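Local coordinates for glutaredoxin (Grx-1) (Archaeoglobus fulgidus, PDB 3IC4), which probably transfers electrons as a small thiol-disulfide oxidoreductase of the glutaredoxin family, built on the thioredoxin fold, at residues K76-Y81 with K87-G92; L15-S20 with I56-S61; K26-F31 with S67-V72. All coordinates share one frame; numbering follows the deposited sequence.

Interaction 1: K76-Y81 with K87-G92; sequences KHVLGY and KELIRG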
ATOM      1  N   LYS A  76       7.973   8.815  -0.511  1.00  2.00           N
ATOM      2  CA  LYS A  76       6.855   9.469   0.174  1.00  2.00           C
ATOM      3  C   LYS A  76       5.733   8.461   0.389  1.00  2.00           C
ATOM      4  O   LYS A  76       5.691   7.442  -0.248  1.00  2.00           O
ATOM      5  CB  LYS A  76       6.375  10.687  -0.602  1.00  2.00           C
ATOM      6  CG  LYS A  76       7.407  11.796  -0.616  1.00  6.53           C
ATOM      7  CD  LYS A  76       6.866  13.114  -1.086  1.00 10.59           C
ATOM      8  CE  LYS A  76       5.757  13.643  -0.146  1.00 12.24           C
ATOM      9  NZ  LYS A  76       6.302  14.285   1.117  1.00 13.89           N
ATOM     10  N   HIS A  77       4.870   8.723   1.373  1.00  2.00           N
ATOM     11  CA  HIS A  77       3.742   7.863   1.607  1.00  2.00           C
ATOM     12  C   HIS A  77       2.574   8.670   2.168  1.00  2.00           C
ATOM     13  O   HIS A  77       2.739   9.799   2.610  1.00  2.00           O
ATOM     14  CB  HIS A  77       4.088   6.709   2.578  1.00  2.00           C
ATOM     15  CG  HIS A  77       4.312   7.153   4.010  1.00  2.00           C
ATOM     16  ND1 HIS A  77       5.517   7.649   4.474  1.00  2.00           N
ATOM     17  CD2 HIS A  77       3.446   7.232   5.054  1.00  2.00           C
ATOM     18  CE1 HIS A  77       5.397   7.986   5.749  1.00  2.00           C
ATOM     19  NE2 HIS A  77       4.147   7.750   6.128  1.00  2.00           N
ATOM     20  N   VAL A  78       1.390   8.077   2.081  1.00  2.00           N
ATOM     21  CA  VAL A  78       0.210   8.579   2.780  1.00  2.00           C
ATOM     22  C   VAL A  78      -0.341   7.430   3.617  1.00  2.00           C
ATOM     23  O   VAL A  78      -0.523   6.315   3.126  1.00  2.00           O
ATOM     24  CB  VAL A  78      -0.829   9.185   1.767  1.00  2.00           C
ATOM     25  CG1 VAL A  78      -2.221   9.425   2.471  1.00  2.00           C
ATOM     26  CG2 VAL A  78      -0.250  10.459   1.092  1.00  2.00           C
ATOM     27  N   LEU A  79      -0.628   7.703   4.893  1.00  2.00           N
ATOM     28  CA  LEU A  79      -1.218   6.735   5.768  1.00  2.00           C
ATOM     29  C   LEU A  79      -2.641   7.224   5.965  1.00  2.00           C
ATOM     30  O   LEU A  79      -2.868   8.352   6.418  1.00  2.00           O
ATOM     31  CB  LEU A  79      -0.457   6.673   7.102  1.00  2.00           C
ATOM     32  CG  LEU A  79      -1.085   6.002   8.325  1.00  2.00           C
ATOM     33  CD1 LEU A  79      -1.318   4.575   8.028  1.00  2.00           C
ATOM     34  CD2 LEU A  79      -0.175   6.163   9.547  1.00  2.00           C
ATOM     35  N   GLY A  80      -3.578   6.359   5.580  1.00  2.00           N
ATOM     36  CA  GLY A  80      -5.012   6.614   5.656  1.00  2.00           C
ATOM     37  C   GLY A  80      -5.639   7.138   4.366  1.00  2.00           C
ATOM     38  O   GLY A  80      -4.935   7.633   3.475  1.00  2.00           O
ATOM     39  N   TYR A  81      -6.959   7.014   4.260  1.00  2.00           N
ATOM     40  CA  TYR A  81      -7.677   7.583   3.160  1.00  2.00           C
ATOM     41  C   TYR A  81      -7.882   9.075   3.329  1.00  2.00           C
ATOM     42  O   TYR A  81      -8.651   9.558   4.215  1.00  2.00           O
ATOM     43  CB  TYR A  81      -9.037   6.912   2.989  1.00  2.00           C
ATOM     44  CG  TYR A  81      -9.827   7.454   1.835  1.00  2.00           C
ATOM     45  CD1 TYR A  81      -9.430   7.226   0.534  1.00  2.00           C
ATOM     46  CD2 TYR A  81     -10.987   8.183   2.024  1.00  2.00           C
ATOM     47  CE1 TYR A  81     -10.134   7.734  -0.509  1.00  2.00           C
ATOM     48  CE2 TYR A  81     -11.735   8.636   0.962  1.00  2.26           C
ATOM     49  CZ  TYR A  81     -11.305   8.421  -0.290  1.00  2.40           C
ATOM     50  OH  TYR A  81     -12.077   8.867  -1.367  1.00  2.86           O
ATOM     51  N   LYS A  87      -3.970  12.815  -3.748  1.00  2.52           N
ATOM     52  CA  LYS A  87      -3.798  13.567  -5.000  1.00  3.32           C
ATOM     53  C   LYS A  87      -2.428  14.225  -5.009  1.00  3.27           C
ATOM     54  O   LYS A  87      -1.695  14.044  -5.939  1.00  4.18           O
ATOM     55  CB  LYS A  87      -4.880  14.636  -5.159  1.00  3.24           C
ATOM     56  CG  LYS A  87      -6.261  14.054  -5.434  1.00  7.64           C
ATOM     57  CD  LYS A  87      -7.368  15.132  -5.296  1.00  9.99           C
ATOM     58  CE  LYS A  87      -8.788  14.485  -5.366  1.00 12.00           C
ATOM     59  NZ  LYS A  87      -9.941  15.407  -5.544  1.00 10.63           N
ATOM     60  N   GLU A  88      -2.027  14.859  -3.908  1.00  5.07           N
ATOM     61  CA  GLU A  88      -0.680  15.423  -3.816  1.00  6.30           C
ATOM     62  C   GLU A  88       0.457  14.368  -4.011  1.00  4.92           C
ATOM     63  O   GLU A  88       1.443  14.609  -4.724  1.00  5.48           O
ATOM     64  CB  GLU A  88      -0.533  16.145  -2.477  1.00  6.64           C
ATOM     65  CG  GLU A  88       0.834  16.718  -2.269  1.00 12.02           C
ATOM     66  CD  GLU A  88       1.366  17.448  -3.490  1.00 19.80           C
ATOM     67  OE1 GLU A  88       0.666  18.390  -3.942  1.00 23.03           O
ATOM     68  OE2 GLU A  88       2.484  17.096  -3.987  1.00 23.46           O
ATOM     69  N   LEU A  89       0.315  13.205  -3.373  1.00  5.59           N
ATOM     70  CA  LEU A  89       1.291  12.142  -3.503  1.00  4.09           C
ATOM     71  C   LEU A  89       1.431  11.720  -4.962  1.00  5.27           C
ATOM     72  O   LEU A  89       2.537  11.596  -5.467  1.00  6.55           O
ATOM     73  CB  LEU A  89       0.908  10.915  -2.661  1.00  3.64           C
ATOM     74  CG  LEU A  89       1.862   9.703  -2.676  1.00  2.00           C
ATOM     75  CD1 LEU A  89       3.166  10.029  -1.994  1.00  2.00           C
ATOM     76  CD2 LEU A  89       1.204   8.529  -2.013  1.00  2.00           C
ATOM     77  N   ILE A  90       0.309  11.483  -5.636  1.00  6.48           N
ATOM     78  CA  ILE A  90       0.291  10.873  -6.979  1.00  7.49           C
ATOM     79  C   ILE A  90       0.675  11.942  -8.013  1.00  7.93           C
ATOM     80  O   ILE A  90       1.406  11.654  -8.966  1.00  7.61           O
ATOM     81  CB  ILE A  90      -1.130  10.153  -7.296  1.00  7.70           C
ATOM     82  CG1 ILE A  90      -1.417   9.009  -6.334  1.00  8.40           C
ATOM     83  CG2 ILE A  90      -1.202   9.603  -8.730  1.00 10.00           C
ATOM     84  CD1 ILE A  90      -0.305   8.091  -6.237  1.00  8.26           C
ATOM     85  N   ARG A  91       0.232  13.172  -7.811  1.00  8.05           N
ATOM     86  CA  ARG A  91       0.337  14.173  -8.877  1.00 10.80           C
ATOM     87  C   ARG A  91       1.578  15.042  -8.688  1.00 11.99           C
ATOM     88  O   ARG A  91       2.235  15.431  -9.677  1.00 13.75           O
ATOM     89  CB  ARG A  91      -0.913  15.075  -8.924  1.00 10.21           C
ATOM     90  CG  ARG A  91      -2.254  14.315  -9.011  1.00 11.06           C
ATOM     91  CD  ARG A  91      -3.474  15.219  -8.848  1.00 11.16           C
ATOM     92  NE  ARG A  91      -4.675  14.426  -9.067  1.00 12.92           N
ATOM     93  CZ  ARG A  91      -5.930  14.877  -9.053  1.00 13.41           C
ATOM     94  NH1 ARG A  91      -6.190  16.152  -8.812  1.00 12.71           N
ATOM     95  NH2 ARG A  91      -6.936  14.024  -9.279  1.00 13.37           N
ATOM     96  N   GLY A  92       1.878  15.369  -7.435  1.00 13.29           N
ATOM     97  CA  GLY A  92       2.935  16.337  -7.130  1.00 14.95           C
ATOM     98  C   GLY A  92       4.314  15.761  -7.312  1.00 15.15           C
ATOM     99  O   GLY A  92       5.269  16.520  -7.544  1.00 18.24           O
TER
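Strand 76-79 and helix 87-91 run nearly antiparallel, with axes 155° apart and 8.8 Å from each other at closest approach, and the CA atoms that come nearest across the pair are those of His77 and Leu89, 7.1 Å apart. Leu89 carries the contact from the helix. Its CG is swung opposite the backbone N (chi1 -179°), which sends the fork of the side chain out to the strand, where the two methyls part. Leu89 CD1 lies 3.6 Å from Lys76 CB and 3.8 Å from Lys76 C, so it also covers the start of the next peptide. Leu89 CD2 stands 3.9 Å from Val78 CG2, the two side chains passing alongside each other in opposite directions. This is the last strand-helix unit of the thioredoxin fold: the chain leaves edge strand 76-79, turns, and returns as helix 83-91 over the sheet face that helix 23-35 also covers. The branched Val78 suits a buried strand position, and His77 points away from this helix, to Ile62 and Ser63 on the other face. Of the Lys76 side chain, CB does the touching; the rest bends away at chi3 and chi4, and a bound magnesium ion lies close by. With an alanine at this place the fork of Leu89 is gone, and a gap would probably open, with CB alone left to meet Val78 CG2.

Interaction 2: L15-S20 with I56-S61; sequences LMYGLS and IEKVHS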
ATOM      1  N   LEU A  15       2.406   1.856  -4.809  1.00  2.00           N
ATOM      2  CA  LEU A  15       2.028   0.630  -4.106  1.00  2.00           C
ATOM      3  C   LEU A  15       1.112   0.960  -2.942  1.00  2.00           C
ATOM      4  O   LEU A  15       1.428   1.828  -2.136  1.00  2.00           O
ATOM      5  CB  LEU A  15       3.300  -0.048  -3.542  1.00  2.00           C
ATOM      6  CG  LEU A  15       3.081  -1.354  -2.778  1.00  2.00           C
ATOM      7  CD1 LEU A  15       2.490  -2.440  -3.656  1.00  2.17           C
ATOM      8  CD2 LEU A  15       4.375  -1.865  -2.140  1.00  2.55           C
HETATM    9  N   MSE A  16       0.011   0.216  -2.870  1.00  2.00           N
HETATM   10  CA  MSE A  16      -0.872   0.245  -1.708  1.00  2.00           C
HETATM   11  C   MSE A  16      -0.791  -1.029  -0.875  1.00  2.00           C
HETATM   12  O   MSE A  16      -0.857  -2.154  -1.412  1.00  2.00           O
HETATM   13  CB  MSE A  16      -2.304   0.433  -2.196  1.00  2.00           C
HETATM   14  CG  MSE A  16      -3.289   0.569  -1.117  1.00  2.78           C
HETATM   15 SE   MSE A  16      -5.077   0.576  -1.834  1.00  6.06          SE
HETATM   16  CE  MSE A  16      -5.953  -0.495  -0.485  1.00 11.09           C
ATOM     17  N   TYR A  17      -0.721  -0.831   0.443  1.00  2.00           N
ATOM     18  CA  TYR A  17      -0.867  -1.904   1.421  1.00  2.00           C
ATOM     19  C   TYR A  17      -2.223  -1.727   2.095  1.00  2.00           C
ATOM     20  O   TYR A  17      -2.573  -0.636   2.527  1.00  2.00           O
ATOM     21  CB  TYR A  17       0.185  -1.794   2.492  1.00  2.00           C
ATOM     22  CG  TYR A  17       1.589  -1.948   2.039  1.00  2.00           C
ATOM     23  CD1 TYR A  17       2.220  -3.195   2.052  1.00  3.83           C
ATOM     24  CD2 TYR A  17       2.330  -0.826   1.635  1.00  4.15           C
ATOM     25  CE1 TYR A  17       3.566  -3.301   1.679  1.00  6.97           C
ATOM     26  CE2 TYR A  17       3.667  -0.947   1.277  1.00  6.69           C
ATOM     27  CZ  TYR A  17       4.250  -2.173   1.293  1.00  5.86           C
ATOM     28  OH  TYR A  17       5.551  -2.234   0.944  1.00  9.55           O
ATOM     29  N   GLY A  18      -2.994  -2.806   2.185  1.00  2.00           N
ATOM     30  CA  GLY A  18      -4.267  -2.729   2.892  1.00  2.00           C
ATOM     31  C   GLY A  18      -4.863  -4.080   3.243  1.00  2.00           C
ATOM     32  O   GLY A  18      -4.214  -5.073   3.149  1.00  2.00           O
ATOM     33  N   LEU A  19      -6.070  -4.052   3.761  1.00  2.00           N
ATOM     34  CA  LEU A  19      -6.866  -5.232   3.973  1.00  2.00           C
ATOM     35  C   LEU A  19      -8.087  -5.125   3.078  1.00  2.00           C
ATOM     36  O   LEU A  19      -8.729  -4.092   3.009  1.00  2.00           O
ATOM     37  CB  LEU A  19      -7.335  -5.321   5.406  1.00  2.00           C
ATOM     38  CG  LEU A  19      -6.259  -5.392   6.507  1.00  3.65           C
ATOM     39  CD1 LEU A  19      -6.948  -5.284   7.817  1.00  4.54           C
ATOM     40  CD2 LEU A  19      -5.550  -6.692   6.385  1.00  9.25           C
ATOM     41  N   SER A  20      -8.467  -6.267   2.534  1.00  2.00           N
ATOM     42  CA  SER A  20      -9.518  -6.314   1.499  1.00  2.00           C
ATOM     43  C   SER A  20     -10.857  -6.008   2.125  1.00  2.36           C
ATOM     44  O   SER A  20     -11.821  -5.598   1.414  1.00  4.08           O
ATOM     45  CB  SER A  20      -9.478  -7.657   0.764  1.00  2.00           C
ATOM     46  OG  SER A  20      -9.999  -8.674   1.587  1.00  2.00           O
ATOM     47  N   ILE A  56       3.639  -6.895   7.172  1.00  2.00           N
ATOM     48  CA  ILE A  56       3.300  -6.019   8.323  1.00  2.00           C
ATOM     49  C   ILE A  56       4.506  -5.175   8.805  1.00  2.00           C
ATOM     50  O   ILE A  56       4.401  -3.969   9.075  1.00  2.00           O
ATOM     51  CB  ILE A  56       2.582  -6.786   9.487  1.00  2.00           C
ATOM     52  CG1 ILE A  56       1.197  -7.270   9.010  1.00  2.00           C
ATOM     53  CG2 ILE A  56       2.390  -5.795  10.672  1.00  2.00           C
ATOM     54  CD1 ILE A  56       0.514  -8.375   9.847  1.00  2.00           C
ATOM     55  N   GLU A  57       5.666  -5.806   8.904  1.00  2.00           N
ATOM     56  CA  GLU A  57       6.850  -5.101   9.336  1.00  2.40           C
ATOM     57  C   GLU A  57       7.267  -4.092   8.291  1.00  2.00           C
ATOM     58  O   GLU A  57       7.723  -2.993   8.636  1.00  2.00           O
ATOM     59  CB  GLU A  57       7.975  -6.073   9.700  1.00  3.96           C
ATOM     60  CG  GLU A  57       7.762  -6.803  11.084  1.00  7.40           C
ATOM     61  CD  GLU A  57       7.177  -5.937  12.236  1.00  9.98           C
ATOM     62  OE1 GLU A  57       7.522  -4.733  12.412  1.00 13.45           O
ATOM     63  OE2 GLU A  57       6.326  -6.490  12.965  1.00 15.66           O
ATOM     64  N   LYS A  58       7.043  -4.415   7.033  1.00  2.28           N
ATOM     65  CA  LYS A  58       7.322  -3.464   5.939  1.00  2.23           C
ATOM     66  C   LYS A  58       6.456  -2.202   5.963  1.00  2.00           C
ATOM     67  O   LYS A  58       6.970  -1.077   5.838  1.00  3.09           O
ATOM     68  CB  LYS A  58       7.167  -4.165   4.632  1.00  2.60           C
ATOM     69  CG  LYS A  58       7.414  -3.314   3.382  1.00  7.54           C
ATOM     70  CD  LYS A  58       8.772  -2.774   3.368  1.00 10.97           C
ATOM     71  CE  LYS A  58       9.370  -2.675   1.983  1.00 14.00           C
ATOM     72  NZ  LYS A  58      10.832  -2.450   2.087  1.00 14.79           N
ATOM     73  N   VAL A  59       5.172  -2.379   6.147  1.00  2.00           N
ATOM     74  CA  VAL A  59       4.215  -1.298   6.347  1.00  3.12           C
ATOM     75  C   VAL A  59       4.702  -0.375   7.503  1.00  2.78           C
ATOM     76  O   VAL A  59       4.673   0.823   7.386  1.00  2.35           O
ATOM     77  CB  VAL A  59       2.773  -1.925   6.709  1.00  4.45           C
ATOM     78  CG1 VAL A  59       1.956  -1.052   7.650  1.00  6.25           C
ATOM     79  CG2 VAL A  59       2.004  -2.246   5.507  1.00  8.21           C
ATOM     80  N   HIS A  60       5.139  -0.982   8.598  1.00  2.00           N
ATOM     81  CA  HIS A  60       5.614  -0.257   9.772  1.00  2.00           C
ATOM     82  C   HIS A  60       6.862   0.505   9.445  1.00  2.00           C
ATOM     83  O   HIS A  60       7.038   1.649   9.873  1.00  2.00           O
ATOM     84  CB  HIS A  60       5.820  -1.189  10.919  1.00  2.00           C
ATOM     85  CG  HIS A  60       6.432  -0.530  12.097  1.00  2.00           C
ATOM     86  ND1 HIS A  60       7.789  -0.514  12.316  1.00  3.41           N
ATOM     87  CD2 HIS A  60       5.874   0.187  13.098  1.00  3.50           C
ATOM     88  CE1 HIS A  60       8.054   0.170  13.414  1.00  2.92           C
ATOM     89  NE2 HIS A  60       6.904   0.626  13.904  1.00  3.07           N
ATOM     90  N   SER A  61       7.739  -0.090   8.650  1.00  2.00           N
ATOM     91  CA  SER A  61       8.972   0.580   8.279  1.00  2.08           C
ATOM     92  C   SER A  61       8.722   1.788   7.385  1.00  2.00           C
ATOM     93  O   SER A  61       9.525   2.702   7.385  1.00  3.54           O
ATOM     94  CB  SER A  61       9.887  -0.414   7.603  1.00  2.00           C
ATOM     95  OG  SER A  61       9.580  -0.604   6.249  1.00  5.50           O
TER
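Tyr17 lays the root of its ring against Val59, whose CG2 methyl sits 3.5 Å from Tyr17 CG and 3.6 Å from both Tyr17 CB and Tyr17 CD1. The methyl comes at the ring obliquely, and the two side chains slip past each other in opposite directions. Val59 CG2 reaches this spot because it stands opposite its own carbonyl carbon, and the whole isopropyl group is turned away from a staggered position (chi1 148°), which is consistent with a tightly filled place. At the far end of the ring the phenol oxygen meets a second helix residue: Tyr17 OH lies 3.3 Å from Lys58 CG, with Lys58 CE more distant at 4.0 Å. This is packing against methylene carbons; the lysine bends at chi2 and chi3, crossing the tyrosine slantwise and carrying its charged end away. A long side chain with an aliphatic stem and a polar tip fits such a border position. The arrangement belongs to the thioredoxin fold, in which helices cover both faces of a central sheet. Strand 15-18, an inner strand, sends Tyr17 to the face under helix 49-63, where Val55 and Ile62 add to the bed around the ring, while Met16, here selenomethionine, goes to helix 23-35 on the other side. A large flat aromatic suits the helix side, since it spans successive turns. Within the helix, beside Lys58, the Ser61 hydroxyl bonds back to the Lys58 carbonyl, Ser61 OG to Lys58 O 2.7 Å, at 123° at the oxygen and 16° out of the carbonyl plane.

Interaction 3: K26-F31 with S67-V72; sequences KRTLEF and SVPVVV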
ATOM      1  N   LYS A  26     -10.716   0.031   0.869  1.00  2.00           N
ATOM      2  CA  LYS A  26     -11.605  -0.000  -0.328  1.00  2.00           C
ATOM      3  C   LYS A  26     -11.701   1.358  -1.011  1.00  2.00           C
ATOM      4  O   LYS A  26     -11.625   1.453  -2.229  1.00  2.00           O
ATOM      5  CB  LYS A  26     -13.018  -0.486   0.018  1.00  2.00           C
ATOM      6  CG  LYS A  26     -13.133  -1.941   0.392  1.00  2.57           C
ATOM      7  CD  LYS A  26     -14.560  -2.319   0.793  1.00  2.00           C
ATOM      8  CE  LYS A  26     -14.622  -3.681   1.394  1.00  4.92           C
ATOM      9  NZ  LYS A  26     -16.005  -4.038   1.577  1.00  2.00           N
ATOM     10  N   ARG A  27     -11.936   2.404  -0.238  1.00  2.00           N
ATOM     11  CA  ARG A  27     -12.043   3.772  -0.749  1.00  2.00           C
ATOM     12  C   ARG A  27     -10.730   4.208  -1.456  1.00  2.00           C
ATOM     13  O   ARG A  27     -10.720   4.789  -2.520  1.00  2.00           O
ATOM     14  CB  ARG A  27     -12.403   4.746   0.374  1.00  2.00           C
ATOM     15  CG  ARG A  27     -13.855   4.746   0.757  1.00  2.00           C
ATOM     16  CD  ARG A  27     -14.167   5.840   1.782  1.00  2.00           C
ATOM     17  NE  ARG A  27     -13.883   5.378   3.119  1.00  2.00           N
ATOM     18  CZ  ARG A  27     -14.701   4.637   3.868  1.00  2.00           C
ATOM     19  NH1 ARG A  27     -14.317   4.304   5.092  1.00  2.86           N
ATOM     20  NH2 ARG A  27     -15.887   4.201   3.470  1.00  2.00           N
ATOM     21  N   THR A  28      -9.617   3.892  -0.809  1.00  2.00           N
ATOM     22  CA  THR A  28      -8.311   4.233  -1.359  1.00  2.00           C
ATOM     23  C   THR A  28      -8.056   3.482  -2.681  1.00  2.00           C
ATOM     24  O   THR A  28      -7.572   4.065  -3.631  1.00  2.00           O
ATOM     25  CB  THR A  28      -7.202   3.877  -0.354  1.00  2.00           C
ATOM     26  OG1 THR A  28      -7.485   4.535   0.876  1.00  2.00           O
ATOM     27  CG2 THR A  28      -5.789   4.294  -0.843  1.00  2.00           C
ATOM     28  N   LEU A  29      -8.421   2.201  -2.742  1.00  2.00           N
ATOM     29  CA  LEU A  29      -8.313   1.435  -3.984  1.00  2.00           C
ATOM     30  C   LEU A  29      -9.117   2.089  -5.123  1.00  2.00           C
ATOM     31  O   LEU A  29      -8.652   2.210  -6.254  1.00  2.00           O
ATOM     32  CB  LEU A  29      -8.781  -0.014  -3.731  1.00  2.00           C
ATOM     33  CG  LEU A  29      -8.776  -0.935  -4.981  1.00  2.00           C
ATOM     34  CD1 LEU A  29      -7.393  -1.407  -5.212  1.00  3.66           C
ATOM     35  CD2 LEU A  29      -9.718  -2.115  -4.866  1.00  6.19           C
ATOM     36  N   GLU A  30     -10.350   2.487  -4.825  1.00  2.00           N
ATOM     37  CA  GLU A  30     -11.191   3.142  -5.813  1.00  2.00           C
ATOM     38  C   GLU A  30     -10.608   4.492  -6.226  1.00  2.00           C
ATOM     39  O   GLU A  30     -10.692   4.867  -7.389  1.00  2.00           O
ATOM     40  CB  GLU A  30     -12.631   3.242  -5.306  1.00  2.00           C
ATOM     41  CG  GLU A  30     -13.283   1.823  -5.077  1.00  2.00           C
ATOM     42  CD  GLU A  30     -13.404   0.988  -6.325  1.00  2.00           C
ATOM     43  OE1 GLU A  30     -13.564   1.532  -7.466  1.00  2.00           O
ATOM     44  OE2 GLU A  30     -13.381  -0.279  -6.220  1.00  2.00           O
ATOM     45  N   PHE A  31      -9.995   5.208  -5.283  1.00  2.00           N
ATOM     46  CA  PHE A  31      -9.292   6.434  -5.642  1.00  2.00           C
ATOM     47  C   PHE A  31      -8.224   6.186  -6.684  1.00  2.00           C
ATOM     48  O   PHE A  31      -8.100   6.926  -7.652  1.00  2.00           O
ATOM     49  CB  PHE A  31      -8.679   7.110  -4.396  1.00  2.00           C
ATOM     50  CG  PHE A  31      -7.794   8.310  -4.726  1.00  2.00           C
ATOM     51  CD1 PHE A  31      -8.336   9.558  -4.912  1.00  5.40           C
ATOM     52  CD2 PHE A  31      -6.447   8.153  -4.914  1.00  2.00           C
ATOM     53  CE1 PHE A  31      -7.530  10.626  -5.318  1.00  8.87           C
ATOM     54  CE2 PHE A  31      -5.656   9.201  -5.297  1.00  3.90           C
ATOM     55  CZ  PHE A  31      -6.200  10.414  -5.517  1.00  6.20           C
ATOM     56  N   SER A  67      -1.007   0.613  11.026  1.00  2.00           N
ATOM     57  CA  SER A  67      -2.300   0.890  10.376  1.00  2.00           C
ATOM     58  C   SER A  67      -2.219   0.892   8.862  1.00  2.00           C
ATOM     59  O   SER A  67      -1.159   1.026   8.247  1.00  2.00           O
ATOM     60  CB  SER A  67      -2.901   2.183  10.887  1.00  2.00           C
ATOM     61  OG  SER A  67      -3.117   2.099  12.281  1.00  4.67           O
ATOM     62  N   VAL A  68      -3.409   0.772   8.279  1.00  2.00           N
ATOM     63  CA  VAL A  68      -3.579   0.808   6.820  1.00  2.00           C
ATOM     64  C   VAL A  68      -4.869   1.606   6.535  1.00  2.00           C
ATOM     65  O   VAL A  68      -5.660   1.796   7.451  1.00  2.00           O
ATOM     66  CB  VAL A  68      -3.669  -0.644   6.181  1.00  2.00           C
ATOM     67  CG1 VAL A  68      -2.307  -1.385   6.299  1.00  4.27           C
ATOM     68  CG2 VAL A  68      -4.718  -1.435   6.897  1.00  2.00           C
ATOM     69  N   PRO A  69      -5.060   2.107   5.288  1.00  2.00           N
ATOM     70  CA  PRO A  69      -4.157   1.923   4.112  1.00  2.00           C
ATOM     71  C   PRO A  69      -2.866   2.711   4.175  1.00  2.00           C
ATOM     72  O   PRO A  69      -2.793   3.740   4.812  1.00  2.00           O
ATOM     73  CB  PRO A  69      -5.001   2.458   2.928  1.00  2.00           C
ATOM     74  CG  PRO A  69      -5.873   3.541   3.596  1.00  2.00           C
ATOM     75  CD  PRO A  69      -6.255   2.896   4.897  1.00  2.00           C
ATOM     76  N   VAL A  70      -1.822   2.190   3.510  1.00  2.00           N
ATOM     77  CA  VAL A  70      -0.613   2.979   3.246  1.00  2.00           C
ATOM     78  C   VAL A  70      -0.365   2.955   1.746  1.00  2.00           C
ATOM     79  O   VAL A  70      -0.425   1.893   1.099  1.00  2.00           O
ATOM     80  CB  VAL A  70       0.627   2.465   4.006  1.00  2.00           C
ATOM     81  CG1 VAL A  70       1.953   3.206   3.553  1.00  2.00           C
ATOM     82  CG2 VAL A  70       0.376   2.620   5.489  1.00  2.00           C
ATOM     83  N   VAL A  71      -0.181   4.119   1.183  1.00  2.00           N
ATOM     84  CA  VAL A  71       0.153   4.242  -0.245  1.00  2.00           C
ATOM     85  C   VAL A  71       1.536   4.896  -0.317  1.00  2.00           C
ATOM     86  O   VAL A  71       1.784   5.931   0.272  1.00  2.00           O
ATOM     87  CB  VAL A  71      -0.879   5.038  -1.062  1.00  2.00           C
ATOM     88  CG1 VAL A  71      -0.460   5.117  -2.549  1.00  2.00           C
ATOM     89  CG2 VAL A  71      -2.262   4.375  -0.954  1.00  2.00           C
ATOM     90  N   VAL A  72       2.391   4.240  -1.082  1.00  2.00           N
ATOM     91  CA  VAL A  72       3.798   4.602  -1.201  1.00  2.00           C
ATOM     92  C   VAL A  72       4.118   4.956  -2.627  1.00  2.00           C
ATOM     93  O   VAL A  72       3.763   4.208  -3.570  1.00  2.00           O
ATOM     94  CB  VAL A  72       4.756   3.466  -0.769  1.00  2.00           C
ATOM     95  CG1 VAL A  72       6.234   4.012  -0.800  1.00  2.86           C
ATOM     96  CG2 VAL A  72       4.330   2.942   0.613  1.00  6.16           C
TER
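The flat group here is the cis peptide before Pro69, and the puckered ring it presents meets Thr28 along its CB-CG bond. Thr28 OG1 comes to 3.3 Å from Pro69 CG and 3.8 Å from Pro69 CB, the two side chains lying at a slant. Cys25 and His24 touch the same ring, and Tyr81 packs against Thr28. A cis-proline is a hallmark of the thioredoxin fold, and this one sits beside what looks like a thioredoxin-type CxxC (Cys22, Cys25); the contact lies where the loop before strand 70-73 meets the start of helix 23-35, with Pro69 against Cys25. The second branch of Thr28 is apolar: CG2, placed opposite the backbone N, lies alongside Val71, Thr28 CG2 to Val71 CG2 3.5 Å, and joins helix 23-35 to the strand. Threonine suits the site because its two branches serve different neighbours. No hydrogen bond passes between helix and strand; the hydroxyl is bonded instead to the carbonyl O of His24, one turn back in its own helix. With its polar need met there, the buried oxygen can rest against proline carbons, and the contact holds by shape and apolar packing.

The three contacts tie helices to one four-stranded mixed sheet, ordered 40-43, 15-18, 70-73, 76-79. Interactions 1 and 3 are on the face covered by helices 83-91 and 23-35, whereas interaction 2 lies on the other, under helix 49-63. Interaction 3 is central, its centre about 10 Å from that of each of the others, which are about 15 Å apart. Backbone bonds join them: Val78 N to Val71 O, and Tyr17 N to Val70 O, each 2.8 Å. Along the chain the segments of interactions 2 and 3 alternate, and interaction 1 follows both, so the first four segments interlock before the final strand and helix complete the thioredoxin fold.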